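Local coordinates for protein kynurenine formamidase (PDB 4CO9) that catalyses the zinc-dependent hydrolysis of N-formyl-L-kynurenine to L-kynurenine and formate, the second step in the kynurenine pathway of tryptophan degradation, at residues 20-25 with 149-154; 172-177 with 189-194; 58-63 with 71-76; 85-90 with 96-101. All coordinates share one frame; numbering follows the deposited sequence. Where two conformers were deposited one is given.

Contact 1. Residues 20-25 with 149-154; sequences ATWPGD and VPSVDP
The indole of W22 meets P150 and S151 in a small, largely buried loop-to-loop contact, with one water as its polar link. Segment 20-25 follows strand 9-10, and segment 149-154 follows strand 144-147, so the two loops come from distant parts of the chain; the surface they bury amounts to 116 Å². The six-membered part of the indole does most of the touching: CZ2 of W22 lies 3.9 Å from CB of S151, which sits at the edge of the ring near its plane. The carbonyl O of P150 approaches the same edge. NE1 of W22 donates to a water over 2.9 Å, and this water donates to O of P150 over 2.8 Å. The water thus bridges the indole N-H and the carbonyl of P150, satisfying both. With CG anti to the carbonyl carbon (chi1 -80°), W22 extends its ring across to the other loop although its CB does not point there. W22 also opens a type II beta turn, closed by D25 N to W22 O at 3.0 Å, with G24 at the positive-phi position. On the other side S151 forms an ST turn, its OG accepting from D153 N at 3.1 Å. W22 binds substrate, and S151 packs against the zinc ligands H163 and E175, so the contact lines the catalytic site. D153 is a second-shell residue: its OD2 is hydrogen-bonded to ND1 of H163, while OD1 takes the backbone N of A162 in helix 161-168.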
loop_
_atom_site.group_PDB
_atom_site.type_symbol
_atom_site.label_atom_id
_atom_site.label_comp_id
_atom_site.label_asym_id
_atom_site.label_seq_id
_atom_site.Cartn_x
_atom_site.Cartn_y
_atom_site.Cartn_z
ATOM N N ALA C 20 7.498 14.915 8.226
ATOM C CA ALA C 20 8.707 14.703 9.008
ATOM C C ALA C 20 9.363 13.373 8.670
ATOM O O ALA C 20 8.732 12.473 8.101
ATOM C CB ALA C 20 8.382 14.749 10.490
ATOM N N THR C 21 10.641 13.271 9.002
ATOM C CA THR C 21 11.387 12.021 8.914
ATOM C C THR C 21 12.253 11.877 10.156
ATOM O O THR C 21 12.434 12.835 10.903
ATOM C CB THR C 21 12.302 11.999 7.680
ATOM O OG1 THR C 21 13.227 13.083 7.746
ATOM C CG2 THR C 21 11.501 12.119 6.386
ATOM N N TRP C 22 12.823 10.698 10.362
ATOM C CA TRP C 22 13.842 10.530 11.404
ATOM C C TRP C 22 14.967 11.532 11.112
ATOM O O TRP C 22 15.257 11.779 9.958
ATOM C CB TRP C 22 14.376 9.098 11.414
ATOM C CG TRP C 22 13.454 8.142 12.140
ATOM C CD1 TRP C 22 12.327 7.574 11.651
ATOM C CD2 TRP C 22 13.582 7.681 13.486
ATOM N NE1 TRP C 22 11.735 6.774 12.610
ATOM C CE2 TRP C 22 12.496 6.819 13.743
ATOM C CE3 TRP C 22 14.512 7.909 14.493
ATOM C CZ2 TRP C 22 12.305 6.186 14.979
ATOM C CZ3 TRP C 22 14.335 7.272 15.724
ATOM C CH2 TRP C 22 13.241 6.425 15.953
ATOM N N PRO C 23 15.608 12.103 12.148
ATOM C CA PRO C 23 16.693 13.062 11.942
ATOM C C PRO C 23 17.780 12.509 11.020
ATOM O O PRO C 23 18.253 11.386 11.218
ATOM C CB PRO C 23 17.255 13.272 13.352
ATOM C CG PRO C 23 16.128 12.941 14.262
ATOM C CD PRO C 23 15.282 11.922 13.574
ATOM N N GLY C 24 18.099 13.266 9.969
ATOM C CA GLY C 24 19.144 12.892 9.020
ATOM C C GLY C 24 18.734 11.905 7.920
ATOM O O GLY C 24 19.517 11.636 7.029
ATOM N N ASP C 25 17.525 11.344 8.016
ATOM C CA ASP C 25 17.060 10.295 7.120
ATOM C C ASP C 25 16.660 10.950 5.797
ATOM O O ASP C 25 16.566 12.165 5.735
ATOM C CB ASP C 25 15.872 9.587 7.764
ATOM C CG ASP C 25 15.638 8.204 7.206
ATOM O OD1 ASP C 25 16.388 7.812 6.267
ATOM O OD2 ASP C 25 14.681 7.541 7.696
ATOM N N VAL C 149 2.667 6.778 16.953
ATOM C CA VAL C 149 3.942 7.484 17.041
ATOM C C VAL C 149 4.972 6.742 16.163
ATOM O O VAL C 149 4.691 5.651 15.675
ATOM C CB VAL C 149 4.439 7.582 18.498
ATOM C CG1 VAL C 149 3.641 8.630 19.252
ATOM C CG2 VAL C 149 4.335 6.232 19.194
ATOM N N PRO C 150 6.151 7.343 15.922
ATOM C CA PRO C 150 7.078 6.749 14.929
ATOM C C PRO C 150 7.789 5.483 15.352
ATOM O O PRO C 150 8.389 4.823 14.507
ATOM C CB PRO C 150 8.118 7.849 14.714
ATOM C CG PRO C 150 7.446 9.102 15.131
ATOM C CD PRO C 150 6.535 8.724 16.256
ATOM N N SER C 151 7.759 5.159 16.637
ATOM C CA SER C 151 8.492 4.013 17.124
ATOM C C SER C 151 7.804 3.326 18.301
ATOM O O SER C 151 7.018 3.944 19.023
ATOM C CB SER C 151 9.897 4.427 17.531
ATOM O OG SER C 151 10.707 3.278 17.746
ATOM N N VAL C 152 8.105 2.043 18.460
ATOM C CA VAL C 152 7.716 1.289 19.664
ATOM C C VAL C 152 8.803 1.344 20.748
ATOM O O VAL C 152 8.561 0.923 21.876
ATOM C CB VAL C 152 7.373 -0.183 19.352
ATOM C CG1 VAL C 152 6.170 -0.258 18.422
ATOM C CG2 VAL C 152 8.569 -0.927 18.771
ATOM N N ASP C 153 9.989 1.850 20.405
ATOM C CA ASP C 153 11.083 2.043 21.362
ATOM C C ASP C 153 11.386 3.526 21.519
ATOM O O ASP C 153 10.988 4.347 20.664
ATOM C CB ASP C 153 12.343 1.335 20.880
ATOM C CG ASP C 153 12.336 -0.138 21.193
ATOM O OD1 ASP C 153 12.292 -0.491 22.388
ATOM O OD2 ASP C 153 12.378 -0.946 20.247
ATOM N N PRO C 154 12.098 3.894 22.602
ATOM C CA PRO C 154 12.441 5.304 22.753
ATOM C C PRO C 154 13.252 5.790 21.555
ATOM O O PRO C 154 14.025 5.023 20.974
ATOM C CB PRO C 154 13.282 5.336 24.039
ATOM C CG PRO C 154 12.866 4.117 24.795
ATOM C CD PRO C 154 12.582 3.090 23.734
HETATM O O HOH W 1 10.045 4.416 12.284
#

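Contact 2. Residues 172-177 with 189-194; sequences HILENV and LIALPL. With ZN (zinc ion), chain O; ZN (zinc ion), chain P.
L174 touches segment 189-194 through one methyl, CD2, which lies 4.0 Å from CB of A191. The same methyl meets CD2 of L189 at 4.3 Å, so a single branch covers two residues of the opposite segment. Setting CG anti to the backbone N (chi1 167°) carries the isobutyl group over to them. L144 touches both leucines, and I57 packs on L174, extending this apolar layer. Strands 172-175 and 185-190 are not neighbours: strands 81-86, 108-112 and 144-147 separate them in the mixed sheet. That their side chains nevertheless meet implies a strongly curved sheet, consistent with the swivelling beta/beta/alpha fold of the cyclase superfamily. E175 is turned away from this core, and its extended chain runs to the two zinc ions. OE2 binds the zinc ion of chain O at 2.1 Å, and OE1 binds the same ion at a longer 2.6 Å. OE1 also reaches the zinc ion of chain P, at 2.4 Å, where H52, H56 and D58 are fellow ligands. Water 2 lies 2.0 Å from each metal. V152 N gives OE2 a weak hydrogen bond from the second shell. One carboxylate thus chelates one metal and bridges to the other; the cations would offset repulsion between OE1 and the carboxylate of D58, and would probably lower the pKa of water 2, which bridges the two zinc ions.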
loop_
_atom_site.group_PDB
_atom_site.type_symbol
_atom_site.label_atom_id
_atom_site.label_comp_id
_atom_site.label_asym_id
_atom_site.label_seq_id
_atom_site.Cartn_x
_atom_site.Cartn_y
_atom_site.Cartn_z
ATOM N N HIS C 172 3.945 -8.351 14.808
ATOM C CA HIS C 172 4.361 -7.434 13.769
ATOM C C HIS C 172 4.092 -6.002 14.200
ATOM O O HIS C 172 3.352 -5.774 15.137
ATOM C CB HIS C 172 3.636 -7.792 12.495
ATOM C CG HIS C 172 3.992 -9.151 11.985
ATOM N ND1 HIS C 172 4.550 -9.353 10.745
ATOM C CD2 HIS C 172 3.901 -10.372 12.558
ATOM C CE1 HIS C 172 4.762 -10.645 10.563
ATOM N NE2 HIS C 172 4.385 -11.283 11.650
ATOM N N ILE C 173 4.716 -5.053 13.511
ATOM C CA ILE C 173 4.784 -3.665 13.967
ATOM C C ILE C 173 4.310 -2.690 12.906
ATOM O O ILE C 173 4.796 -2.707 11.772
ATOM C CB ILE C 173 6.231 -3.291 14.365
ATOM C CG1 ILE C 173 6.680 -4.150 15.550
ATOM C CG2 ILE C 173 6.332 -1.803 14.723
ATOM C CD1 ILE C 173 8.162 -4.065 15.849
ATOM N N LEU C 174 3.386 -1.819 13.316
ATOM C CA LEU C 174 2.832 -0.765 12.490
ATOM C C LEU C 174 3.007 0.545 13.237
ATOM O O LEU C 174 2.617 0.652 14.395
ATOM C CB LEU C 174 1.354 -1.076 12.238
ATOM C CG LEU C 174 0.444 -0.004 11.658
ATOM C CD1 LEU C 174 0.940 0.454 10.291
ATOM C CD2 LEU C 174 -0.974 -0.536 11.575
ATOM N N GLU C 175 3.605 1.537 12.586
ATOM C CA GLU C 175 3.935 2.810 13.215
ATOM C C GLU C 175 3.296 3.990 12.486
ATOM O O GLU C 175 2.966 3.897 11.294
ATOM C CB GLU C 175 5.458 2.979 13.286
ATOM C CG GLU C 175 6.092 2.063 14.318
ATOM C CD GLU C 175 7.575 1.812 14.105
ATOM O OE1 GLU C 175 8.075 2.024 12.977
ATOM O OE2 GLU C 175 8.241 1.380 15.089
ATOM N N ASN C 176 3.097 5.082 13.226
ATOM C CA ASN C 176 2.528 6.326 12.702
ATOM C C ASN C 176 1.096 6.227 12.164
ATOM O O ASN C 176 0.741 6.918 11.214
ATOM C CB ASN C 176 3.442 6.937 11.628
ATOM C CG ASN C 176 4.655 7.641 12.214
ATOM O OD1 ASN C 176 4.625 8.130 13.341
ATOM N ND2 ASN C 176 5.724 7.716 11.437
ATOM N N VAL C 177 0.261 5.396 12.765
ATOM C CA VAL C 177 -1.165 5.477 12.450
ATOM C C VAL C 177 -1.739 6.768 13.047
ATOM O O VAL C 177 -1.149 7.336 13.957
ATOM C CB VAL C 177 -1.989 4.249 12.902
ATOM C CG1 VAL C 177 -1.669 3.043 12.032
ATOM C CG2 VAL C 177 -1.792 3.930 14.380
ATOM N N LEU C 189 -9.121 -3.947 9.984
ATOM C CA LEU C 189 -7.935 -3.164 9.601
ATOM C C LEU C 189 -7.389 -3.685 8.281
ATOM O O LEU C 189 -7.409 -4.885 8.027
ATOM C CB LEU C 189 -6.829 -3.300 10.654
ATOM C CG LEU C 189 -5.441 -2.706 10.363
ATOM C CD1 LEU C 189 -5.476 -1.190 10.247
ATOM C CD2 LEU C 189 -4.462 -3.116 11.460
ATOM N N ILE C 190 -6.912 -2.766 7.449
ATOM C CA ILE C 190 -6.052 -3.094 6.314
ATOM C C ILE C 190 -4.807 -2.218 6.426
ATOM O O ILE C 190 -4.910 -0.991 6.528
ATOM C CB ILE C 190 -6.729 -2.800 4.967
ATOM C CG1 ILE C 190 -8.045 -3.591 4.839
ATOM C CG2 ILE C 190 -5.787 -3.144 3.817
ATOM C CD1 ILE C 190 -8.911 -3.129 3.689
ATOM N N ALA C 191 -3.635 -2.840 6.383
ATOM C CA ALA C 191 -2.377 -2.097 6.439
ATOM C C ALA C 191 -1.249 -2.865 5.752
ATOM O O ALA C 191 -0.288 -3.289 6.387
ATOM C CB ALA C 191 -2.023 -1.779 7.878
ATOM N N LEU C 192 -1.383 -3.049 4.440
ATOM C CA LEU C 192 -0.558 -4.003 3.709
ATOM C C LEU C 192 0.766 -3.409 3.250
ATOM O O LEU C 192 0.781 -2.333 2.654
ATOM C CB LEU C 192 -1.311 -4.517 2.477
ATOM C CG LEU C 192 -2.397 -5.562 2.737
ATOM C CD1 LEU C 192 -3.412 -5.550 1.609
ATOM C CD2 LEU C 192 -1.780 -6.943 2.890
ATOM N N PRO C 193 1.879 -4.120 3.488
ATOM C CA PRO C 193 3.144 -3.655 2.905
ATOM C C PRO C 193 3.166 -3.844 1.402
ATOM O O PRO C 193 2.528 -4.767 0.879
ATOM C CB PRO C 193 4.205 -4.550 3.541
ATOM C CG PRO C 193 3.493 -5.703 4.144
ATOM C CD PRO C 193 2.029 -5.369 4.257
ATOM N N LEU C 194 3.904 -2.978 0.719
ATOM C CA LEU C 194 4.219 -3.189 -0.672
ATOM C C LEU C 194 5.051 -4.461 -0.803
ATOM O O LEU C 194 5.683 -4.900 0.159
ATOM C CB LEU C 194 4.981 -1.981 -1.227
ATOM C CG LEU C 194 4.231 -0.638 -1.198
ATOM C CD1 LEU C 194 5.130 0.453 -1.764
ATOM C CD2 LEU C 194 2.943 -0.713 -2.001
HETATM ZN ZN ZN O . 10.060 0.848 14.155
HETATM ZN ZN ZN P . 9.771 1.980 11.279
HETATM O O HOH W 2 11.146 1.892 12.800
HETATM O O HOH W 3 11.057 2.828 15.379
#

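Contact 3. Residues 58-63 with 71-76; sequences DAPFHF and LDLDIQ. With ZN (zinc ion), chain O; ZN (zinc ion), chain P.
L73 forks over A59 and P60, the two residues that directly follow a zinc-bridging aspartate, so an apolar side chain packs behind the metal site. One branch, CD1, lies 4.0 Å from CB of A59; the other, CD2, is 3.8 Å from CD of P60, and leucine and proline slide past each other in opposite directions. CG of L73 stands anti to its carbonyl carbon (chi1 -60°), which sends both methyls toward segment 58-63. The CB of D58 points away from L73, and its carboxylate divides between the metals: OD1 binds the zinc ion of chain P at 2.1 Å, OD2 that of chain O at 2.0 Å. Next the chain winds through residues with helical phi/psi, held by two i to i-3 bonds: H62 N to A59 O at 2.9 Å and F63 N to P60 O at 3.0 Å. The carbonyl O of P60 also stands over one face of the F63 ring, 3.6 Å above its plane. This turn brings H62, probably the proton donor or acceptor in catalysis, to the zinc-bound water, its NE2 3.1 Å from water 2; its ND1 is hydrogen-bonded to O of N43 of the second subunit. D58 ends strand 56-58 and pairs through its backbone with I173 of strand 172-175; L73 packs on H172 of that strand, and F63 meets H163 of helix 161-168.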
loop_
_atom_site.group_PDB
_atom_site.type_symbol
_atom_site.label_atom_id
_atom_site.label_comp_id
_atom_site.label_asym_id
_atom_site.label_seq_id
_atom_site.Cartn_x
_atom_site.Cartn_y
_atom_site.Cartn_z
ATOM N N ASP C 58 7.361 -2.127 9.921
ATOM C CA ASP C 58 8.755 -2.558 10.027
ATOM C C ASP C 58 8.878 -4.048 9.720
ATOM O O ASP C 58 8.065 -4.847 10.181
ATOM C CB ASP C 58 9.282 -2.387 11.439
ATOM C CG ASP C 58 9.395 -0.958 11.871
ATOM O OD1 ASP C 58 9.315 -0.030 11.043
ATOM O OD2 ASP C 58 9.561 -0.766 13.096
ATOM N N ALA C 59 9.895 -4.418 8.948
ATOM C CA ALA C 59 10.273 -5.827 8.798
ATOM C C ALA C 59 11.402 -6.105 9.795
ATOM O O ALA C 59 12.099 -5.176 10.197
ATOM C CB ALA C 59 10.744 -6.104 7.387
ATOM N N PRO C 60 11.582 -7.372 10.202
ATOM C CA PRO C 60 12.630 -7.692 11.168
ATOM C C PRO C 60 14.032 -7.309 10.672
ATOM O O PRO C 60 14.890 -6.933 11.471
ATOM C CB PRO C 60 12.485 -9.203 11.351
ATOM C CG PRO C 60 11.043 -9.459 11.075
ATOM C CD PRO C 60 10.662 -8.506 9.988
ATOM N N PHE C 61 14.234 -7.318 9.365
ATOM C CA PHE C 61 15.500 -6.870 8.790
ATOM C C PHE C 61 15.899 -5.447 9.219
ATOM O O PHE C 61 17.093 -5.122 9.236
ATOM C CB PHE C 61 15.455 -6.987 7.272
ATOM C CG PHE C 61 16.705 -6.483 6.574
ATOM C CD1 PHE C 61 17.937 -7.026 6.857
ATOM C CD2 PHE C 61 16.633 -5.474 5.624
ATOM C CE1 PHE C 61 19.073 -6.568 6.212
ATOM C CE2 PHE C 61 17.764 -5.011 4.982
ATOM C CZ PHE C 61 18.993 -5.563 5.281
ATOM N N HIS C 62 14.917 -4.603 9.553
ATOM C CA HIS C 62 15.178 -3.247 10.035
ATOM C C HIS C 62 16.104 -3.243 11.257
ATOM O O HIS C 62 16.980 -2.386 11.357
ATOM C CB HIS C 62 13.870 -2.553 10.390
ATOM C CG HIS C 62 14.031 -1.188 10.970
ATOM N ND1 HIS C 62 14.764 -0.200 10.359
ATOM C CD2 HIS C 62 13.511 -0.629 12.081
ATOM C CE1 HIS C 62 14.713 0.901 11.080
ATOM N NE2 HIS C 62 13.951 0.667 12.134
ATOM N N PHE C 63 15.948 -4.213 12.140
ATOM C CA PHE C 63 16.753 -4.263 13.377
ATOM C C PHE C 63 17.565 -5.552 13.586
ATOM O O PHE C 63 18.251 -5.695 14.597
ATOM C CB PHE C 63 15.840 -4.011 14.572
ATOM C CG PHE C 63 14.599 -4.844 14.566
ATOM C CD1 PHE C 63 14.607 -6.119 15.114
ATOM C CD2 PHE C 63 13.427 -4.363 13.991
ATOM C CE1 PHE C 63 13.460 -6.889 15.110
ATOM C CE2 PHE C 63 12.271 -5.135 13.981
ATOM C CZ PHE C 63 12.296 -6.395 14.538
ATOM N N LEU C 71 8.837 -8.795 1.803
ATOM C CA LEU C 71 8.065 -9.720 0.999
ATOM C C LEU C 71 7.916 -11.092 1.677
ATOM O O LEU C 71 6.987 -11.836 1.361
ATOM C CB LEU C 71 8.667 -9.869 -0.399
ATOM C CG LEU C 71 7.887 -10.680 -1.442
ATOM C CD1 LEU C 71 6.461 -10.181 -1.611
ATOM C CD2 LEU C 71 8.608 -10.656 -2.777
ATOM N N ASP C 72 8.811 -11.408 2.613
ATOM C CA ASP C 72 8.729 -12.659 3.390
ATOM C C ASP C 72 7.616 -12.602 4.440
ATOM O O ASP C 72 7.260 -13.629 5.021
ATOM C CB ASP C 72 10.044 -12.938 4.139
ATOM C CG ASP C 72 11.271 -12.999 3.237
ATOM O OD1 ASP C 72 11.150 -13.504 2.108
ATOM O OD2 ASP C 72 12.372 -12.526 3.670
ATOM N N LEU C 73 7.098 -11.416 4.731
ATOM C CA LEU C 73 6.093 -11.282 5.772
ATOM C C LEU C 73 4.720 -11.798 5.317
ATOM O O LEU C 73 4.307 -11.608 4.169
ATOM C CB LEU C 73 5.977 -9.831 6.237
ATOM C CG LEU C 73 7.247 -9.209 6.825
ATOM C CD1 LEU C 73 7.069 -7.704 6.961
ATOM C CD2 LEU C 73 7.583 -9.823 8.169
ATOM N N ASP C 74 4.020 -12.422 6.252
ATOM C CA ASP C 74 2.718 -13.024 5.998
ATOM C C ASP C 74 1.637 -11.945 5.838
ATOM O O ASP C 74 1.314 -11.231 6.784
ATOM C CB ASP C 74 2.407 -13.955 7.168
ATOM C CG ASP C 74 1.078 -14.645 7.046
ATOM O OD1 ASP C 74 0.385 -14.471 6.031
ATOM O OD2 ASP C 74 0.734 -15.372 8.000
ATOM N N ILE C 75 1.055 -11.840 4.651
ATOM C CA ILE C 75 0.037 -10.798 4.412
ATOM C C ILE C 75 -1.229 -10.926 5.273
ATOM O O ILE C 75 -1.874 -9.910 5.532
ATOM C CB ILE C 75 -0.355 -10.670 2.924
ATOM C CG1 ILE C 75 -0.917 -11.991 2.383
ATOM C CG2 ILE C 75 0.847 -10.185 2.113
ATOM C CD1 ILE C 75 -1.460 -11.873 0.973
ATOM N N GLN C 76 -1.545 -12.138 5.760
ATOM C CA GLN C 76 -2.750 -12.333 6.604
ATOM C C GLN C 76 -2.673 -11.506 7.866
ATOM O O GLN C 76 -3.696 -11.148 8.412
ATOM C CB GLN C 76 -2.926 -13.858 6.901
ATOM C CG GLN C 76 -2.724 -14.893 5.741
ATOM C CD GLN C 76 -3.521 -14.598 4.483
ATOM O OE1 GLN C 76 -4.685 -14.182 4.543
ATOM N NE2 GLN C 76 -2.891 -14.804 3.338
HETATM ZN ZN ZN O . 10.060 0.848 14.155
HETATM ZN ZN ZN P . 9.771 1.980 11.279
HETATM O O HOH W 2 11.146 1.892 12.800
HETATM O O HOH W 3 11.057 2.828 15.379
#

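Contact 4. Residues 85-90 with 96-101; sequences IDVSNL and KELEKF
I85 lies along the ring of F101, which comes to meet it from the opposite direction. Its CB is 3.8 Å from CE1 of F101, and its branch methyl CG2 is 3.8 Å from CD1 of that ring. CG1 takes the crowded position between backbone N and carbonyl carbon (chi1 62°), carrying the tip over the ring. There CD1 makes a CH-pi contact, 3.8 Å from the centroid of the F101 ring and only 8° off its normal. The same methyl lies 3.9 Å from CD2 of L98, whose side chain crosses that of I85 at about a right angle. CG of K100 rests on the other face of the phenyl, offset toward its rim. O of D86 comes within 3.5 Å of CZ of F101, obliquely to the ring. V87 CG1 adds contacts with L98 and F101, and CD1 of L90 lies 3.9 Å from CG of E97. An Asx turn shapes the chain after strand 81-86: OD1 of D86 accepts from S88 N and, through its syn lone pair, from S88 OG. The contact belongs to the connection between the parallel neighbours 81-86 and 108-112, and L98 continues it onto helix 133-140. Few polar groups join across it: water 4 donates to O of D86 and accepts a weak hydrogen bond from NZ of K100. Cohesion therefore rests on dispersion and CH-pi packing, supplemented by one water bridge that is weak on the lysine side.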
loop_
_atom_site.group_PDB
_atom_site.type_symbol
_atom_site.label_atom_id
_atom_site.label_comp_id
_atom_site.label_asym_id
_atom_site.label_seq_id
_atom_site.Cartn_x
_atom_site.Cartn_y
_atom_site.Cartn_z
ATOM N N ILE C 85 -7.570 0.885 21.393
ATOM C CA ILE C 85 -7.673 1.287 22.791
ATOM C C ILE C 85 -6.897 2.550 23.043
ATOM O O ILE C 85 -5.963 2.889 22.306
ATOM C CB ILE C 85 -7.185 0.196 23.782
ATOM C CG1 ILE C 85 -5.712 -0.121 23.584
ATOM C CG2 ILE C 85 -8.044 -1.060 23.652
ATOM C CD1 ILE C 85 -5.138 -1.076 24.614
ATOM N N ASP C 86 -7.294 3.240 24.099
ATOM C CA ASP C 86 -6.664 4.479 24.504
ATOM C C ASP C 86 -5.636 4.229 25.602
ATOM O O ASP C 86 -5.965 3.722 26.674
ATOM C CB ASP C 86 -7.680 5.523 24.943
ATOM C CG ASP C 86 -7.076 6.903 25.024
ATOM O OD1 ASP C 86 -6.391 7.195 26.023
ATOM O OD2 ASP C 86 -7.254 7.685 24.060
ATOM N N VAL C 87 -4.395 4.626 25.333
ATOM C CA VAL C 87 -3.314 4.562 26.314
ATOM C C VAL C 87 -2.612 5.922 26.394
ATOM O O VAL C 87 -1.398 6.001 26.528
ATOM C CB VAL C 87 -2.321 3.440 25.998
ATOM C CG1 VAL C 87 -2.962 2.085 26.265
ATOM C CG2 VAL C 87 -1.839 3.512 24.555
ATOM N N SER C 88 -3.400 6.987 26.340
ATOM C CA SER C 88 -2.874 8.339 26.426
ATOM C C SER C 88 -2.371 8.642 27.829
ATOM O O SER C 88 -2.738 7.967 28.787
ATOM C CB SER C 88 -3.943 9.355 26.043
ATOM O OG SER C 88 -5.092 9.181 26.851
ATOM N N ASN C 89 -1.518 9.654 27.931
ATOM C CA ASN C 89 -1.011 10.123 29.212
ATOM C C ASN C 89 -0.252 9.066 30.001
ATOM O O ASN C 89 -0.311 9.041 31.231
ATOM C CB ASN C 89 -2.173 10.694 30.023
ATOM C CG ASN C 89 -2.708 11.979 29.442
ATOM O OD1 ASN C 89 -1.964 12.803 28.929
ATOM N ND2 ASN C 89 -4.011 12.135 29.484
ATOM N N LEU C 90 0.485 8.216 29.286
ATOM C CA LEU C 90 1.364 7.228 29.907
ATOM C C LEU C 90 2.763 7.364 29.324
ATOM O O LEU C 90 2.919 7.430 28.100
ATOM C CB LEU C 90 0.831 5.815 29.682
ATOM C CG LEU C 90 -0.512 5.519 30.353
ATOM C CD1 LEU C 90 -1.134 4.252 29.790
ATOM C CD2 LEU C 90 -0.339 5.406 31.862
ATOM N N LYS C 96 1.512 -4.145 32.669
ATOM C CA LYS C 96 0.737 -3.530 33.741
ATOM C C LYS C 96 -0.396 -2.662 33.206
ATOM O O LYS C 96 -1.516 -2.725 33.700
ATOM C CB LYS C 96 1.638 -2.698 34.659
ATOM C CG LYS C 96 0.892 -2.020 35.797
ATOM C CD LYS C 96 1.832 -1.376 36.800
ATOM C CE LYS C 96 1.043 -0.587 37.833
ATOM N NZ LYS C 96 1.923 0.010 38.868
ATOM N N GLU C 97 -0.108 -1.864 32.191
ATOM C CA GLU C 97 -1.088 -0.934 31.640
ATOM C C GLU C 97 -2.141 -1.621 30.774
ATOM O O GLU C 97 -3.255 -1.112 30.650
ATOM C CB GLU C 97 -0.402 0.169 30.825
ATOM C CG GLU C 97 0.390 1.160 31.663
ATOM C CD GLU C 97 1.716 0.613 32.174
ATOM O OE1 GLU C 97 2.268 -0.346 31.588
ATOM O OE2 GLU C 97 2.233 1.172 33.155
ATOM N N LEU C 98 -1.798 -2.754 30.169
ATOM C CA LEU C 98 -2.722 -3.454 29.274
ATOM C C LEU C 98 -3.605 -4.477 29.994
ATOM O O LEU C 98 -4.607 -4.932 29.433
ATOM C CB LEU C 98 -1.960 -4.143 28.148
ATOM C CG LEU C 98 -1.204 -3.223 27.182
ATOM C CD1 LEU C 98 -0.755 -4.036 25.984
ATOM C CD2 LEU C 98 -2.047 -2.036 26.726
ATOM N N GLU C 99 -3.253 -4.825 31.231
ATOM C CA GLU C 99 -4.050 -5.772 32.026
ATOM C C GLU C 99 -5.478 -5.275 32.257
ATOM O O GLU C 99 -6.382 -6.079 32.374
ATOM C CB GLU C 99 -3.372 -6.059 33.372
ATOM C CG GLU C 99 -2.264 -7.105 33.290
ATOM C CD GLU C 99 -1.537 -7.332 34.612
ATOM O OE1 GLU C 99 -1.626 -6.482 35.532
ATOM O OE2 GLU C 99 -0.877 -8.383 34.728
ATOM N N LYS C 100 -5.686 -3.962 32.306
ATOM C CA LYS C 100 -7.028 -3.408 32.524
ATOM C C LYS C 100 -7.970 -3.537 31.318
ATOM O O LYS C 100 -9.163 -3.263 31.429
ATOM C CB LYS C 100 -6.979 -1.936 32.962
ATOM C CG LYS C 100 -6.681 -0.927 31.877
ATOM C CD LYS C 100 -6.942 0.500 32.346
ATOM C CE LYS C 100 -7.197 1.417 31.166
ATOM N NZ LYS C 100 -7.434 2.830 31.560
ATOM N N PHE C 101 -7.447 -3.950 30.169
ATOM C CA PHE C 101 -8.270 -4.102 28.975
ATOM C C PHE C 101 -8.678 -5.552 28.780
ATOM O O PHE C 101 -7.954 -6.475 29.120
ATOM C CB PHE C 101 -7.525 -3.560 27.755
ATOM C CG PHE C 101 -7.230 -2.094 27.846
ATOM C CD1 PHE C 101 -8.172 -1.163 27.467
ATOM C CD2 PHE C 101 -6.009 -1.646 28.340
ATOM C CE1 PHE C 101 -7.909 0.190 27.556
ATOM C CE2 PHE C 101 -5.734 -0.294 28.430
ATOM C CZ PHE C 101 -6.691 0.624 28.034
HETATM O O HOH W 4 -5.080 3.520 29.435
#

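Contacts 1, 2 and 3 gather round the zinc site, whereas contact 4 lies apart. The centres of contacts 2 and 3 are about 11 Å apart; they share both zinc ions and rest on the adjacent strands 172-175 and 56-58. Contact 1, about 15 Å from contact 2, joins it where V149 O and N176 N pair. Contact 4 is about 26 Å from contact 3 but shares the mixed sheet with contact 2, through the neighbouring strands 81-86 and 185-190. Along the chain, contacts 3 and 4 follow one another inside the long loop closed by contact 1, and contact 2 comes last. The active site thus combines distant parts of the sequence, and contacts 1 to 3 also reach the second subunit.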